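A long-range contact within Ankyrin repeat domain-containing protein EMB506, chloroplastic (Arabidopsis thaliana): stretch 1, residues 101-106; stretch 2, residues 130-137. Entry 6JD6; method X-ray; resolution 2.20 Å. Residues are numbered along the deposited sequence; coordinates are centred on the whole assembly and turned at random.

Stretch 1, residues 101-106: EKPNLK
Stretch 2 (130-137) NLIENGLD

No hydrogen bond crosses this contact: an irregular segment, residues 101-106, lies against the end of a helix in residues 130-137 through side-chain packing alone, burying 279 Å² with both sides summed. At least 26 positions of sequence separate any touching pair. The register is set by three CA-CA approaches: Lys102 CA to Asn134 CA at 7.6 Å, Pro103 CA to Leu131 CA at 7.2 Å, and Leu105 CA to Leu136 CA at 8.3 Å.

Stretch 1 contains no regular helix or strand. Lys102 (phi/psi -101/156) and Pro103 (-58/135) are extended, Asn104 follows at -91/96, and Leu105 turns to -51/-48. Lys102, Pro103 and Leu105 point their CA-to-CB bonds toward stretch 2, whereas Asn104 points away and makes no contact. Stretch 2 enters as helix through Glu133; Asn134 (-88/9) is the first residue to leave helical angles. Gly135 follows at 114/-6, where a CB would be jammed against the carbonyl oxygen of Asn134, so the backbone itself calls for glycine. Leu136 (-75/126) then extends the chain. This turn is tied back to the last helical residues by Gly135 N to Ile132 O at 3.0 Å and Leu136 N to Leu131 O at 3.2 Å, both backbone hydrogen bonds.

The apolar part of the contact centres on Leu131, a buried residue with chi1 -86° (m) and chi2 176° (t). Its CA-to-CB bond points sideways, but the end of the side chain comes nearer, and Leu131 CD2 meets two partners, Pro103 CG at 3.6 Å and Leu105 CD1 at 3.7 Å. The C-gamma endo ring of Pro103 thus packs against the same methyl as Leu105. Leu105, with chi1 -82° (m) and chi2 -35° (m), also reaches beyond the helix, its CD1 lying 4.4 Å from Leu136 CD2. Leu136 is chi1 178° (t), chi2 63° (p), with CA-to-CB toward stretch 1. The looser spacing makes this the more marginal of the two leucine contacts of Leu105, yet it brings the residue after the glycine turn into the same apolar patch.

Asn134 has the largest area covered by the other stretch, 63 Å², but its polar atoms meet only carbon in the closest approaches, Lys102 CD and Pro103 CD. With chi1 -83° (m) and chi2 -50°, it points CA-to-CB toward stretch 1, and Asn134 OD1 lies 3.4 Å from Lys102 CD. That approach is to the aliphatic part of the lysine, whose chain bends at chi1 -54° and chi2 -67° (both m) before running straight through chi3 179° and chi4 178° (both t). The amide nitrogen, Asn134 ND2, sits 4.1 Å from Pro103 CD and makes a weak hydrogen bond back to Asn130 O at 2.9 Å, its N-H...O angle only 116°. Asn134 N also approaches Asn130 O, at 3.1 Å, in a weak bond, so side chain and backbone share one helical carbonyl.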

# COMPACT_ATOMS: atom_id res chain seq x y z
N GLU A 101 -4.65 8.20 28.77
CA GLU A 101 -3.26 7.78 28.90
C GLU A 101 -2.87 6.81 27.78
O GLU A 101 -1.79 6.93 27.19
CB GLU A 101 -3.01 7.13 30.26
CG GLU A 101 -1.62 6.57 30.45
CD GLU A 101 -1.39 6.02 31.84
OE1 GLU A 101 -2.13 6.42 32.77
OE2 GLU A 101 -0.47 5.19 32.01
N LYS A 102 -3.76 5.87 27.49
CA LYS A 102 -3.56 4.90 26.41
C LYS A 102 -4.37 5.31 25.19
O LYS A 102 -5.35 6.03 25.32
CB LYS A 102 -3.98 3.50 26.87
CG LYS A 102 -3.32 3.04 28.16
CD LYS A 102 -1.83 2.81 27.98
CE LYS A 102 -1.18 2.38 29.29
NZ LYS A 102 0.27 2.09 29.13
N PRO A 103 -3.95 4.87 23.99
CA PRO A 103 -4.70 5.21 22.78
C PRO A 103 -6.16 4.76 22.84
O PRO A 103 -6.45 3.63 23.26
CB PRO A 103 -3.94 4.49 21.66
CG PRO A 103 -2.96 3.60 22.33
CD PRO A 103 -2.69 4.17 23.67
N ASN A 104 -7.07 5.64 22.45
CA ASN A 104 -8.50 5.35 22.43
C ASN A 104 -8.89 4.80 21.07
O ASN A 104 -9.15 5.56 20.14
CB ASN A 104 -9.29 6.63 22.74
CG ASN A 104 -10.74 6.36 23.06
OD1 ASN A 104 -11.41 5.58 22.39
ND2 ASN A 104 -11.25 7.02 24.10
N LEU A 105 -8.95 3.47 20.97
CA LEU A 105 -9.15 2.78 19.69
C LEU A 105 -10.33 3.29 18.86
O LEU A 105 -10.19 3.54 17.67
CB LEU A 105 -9.26 1.26 19.88
CG LEU A 105 -7.96 0.45 20.00
CD1 LEU A 105 -6.86 1.04 19.13
CD2 LEU A 105 -7.50 0.36 21.45
N LYS A 106 -11.49 3.44 19.49
CA LYS A 106 -12.68 3.85 18.75
C LYS A 106 -12.60 5.29 18.23
O LYS A 106 -13.16 5.60 17.19
CB LYS A 106 -13.96 3.66 19.58
CG LYS A 106 -14.11 4.64 20.73
CD LYS A 106 -15.58 4.97 20.98
CE LYS A 106 -16.23 5.57 19.74
NZ LYS A 106 -17.64 5.99 19.98
N ASN A 130 3.10 -0.51 20.91
CA ASN A 130 2.31 0.06 22.00
C ASN A 130 0.82 -0.26 21.86
O ASN A 130 0.15 -0.59 22.83
CB ASN A 130 2.51 1.57 22.10
CG ASN A 130 3.93 1.95 22.47
OD1 ASN A 130 4.72 1.10 22.90
ND2 ASN A 130 4.27 3.22 22.33
N LEU A 131 0.31 -0.15 20.63
CA LEU A 131 -1.08 -0.48 20.36
C LEU A 131 -1.36 -1.95 20.62
O LEU A 131 -2.35 -2.30 21.28
CB LEU A 131 -1.43 -0.16 18.90
CG LEU A 131 -1.88 1.27 18.60
CD1 LEU A 131 -2.08 1.44 17.11
CD2 LEU A 131 -3.17 1.58 19.35
N ILE A 132 -0.49 -2.81 20.11
CA ILE A 132 -0.64 -4.25 20.25
C ILE A 132 -0.53 -4.68 21.71
O ILE A 132 -1.35 -5.46 22.20
CB ILE A 132 0.40 -5.00 19.39
CG1 ILE A 132 0.15 -4.72 17.91
CG2 ILE A 132 0.36 -6.50 19.67
CD1 ILE A 132 1.24 -5.22 16.99
N GLU A 133 0.48 -4.17 22.41
CA GLU A 133 0.69 -4.51 23.82
C GLU A 133 -0.43 -4.01 24.72
O GLU A 133 -0.64 -4.54 25.81
CB GLU A 133 2.05 -3.99 24.30
CG GLU A 133 3.23 -4.72 23.68
CD GLU A 133 4.53 -3.95 23.83
OE1 GLU A 133 4.54 -2.93 24.54
OE2 GLU A 133 5.54 -4.38 23.22
N ASN A 134 -1.16 -2.99 24.27
CA ASN A 134 -2.31 -2.49 25.01
C ASN A 134 -3.61 -3.22 24.67
O ASN A 134 -4.69 -2.79 25.07
CB ASN A 134 -2.48 -0.98 24.80
CG ASN A 134 -1.59 -0.17 25.72
OD1 ASN A 134 -1.56 -0.40 26.93
ND2 ASN A 134 -0.86 0.78 25.15
N GLY A 135 -3.51 -4.31 23.91
CA GLY A 135 -4.65 -5.18 23.70
C GLY A 135 -5.23 -5.28 22.30
O GLY A 135 -6.13 -6.08 22.06
N LEU A 136 -4.73 -4.47 21.37
CA LEU A 136 -5.19 -4.56 19.99
C LEU A 136 -4.61 -5.80 19.31
O LEU A 136 -3.39 -5.99 19.31
CB LEU A 136 -4.83 -3.30 19.20
CG LEU A 136 -5.24 -3.33 17.72
CD1 LEU A 136 -6.76 -3.42 17.58
CD2 LEU A 136 -4.70 -2.12 16.96
N ASP A 137 -5.47 -6.63 18.75
CA ASP A 137 -5.04 -7.84 18.07
C ASP A 137 -4.14 -7.49 16.89
O ASP A 137 -4.48 -6.64 16.07
CB ASP A 137 -6.26 -8.64 17.60
CG ASP A 137 -5.89 -9.92 16.86
OD1 ASP A 137 -4.71 -10.31 16.86
OD2 ASP A 137 -6.80 -10.55 16.29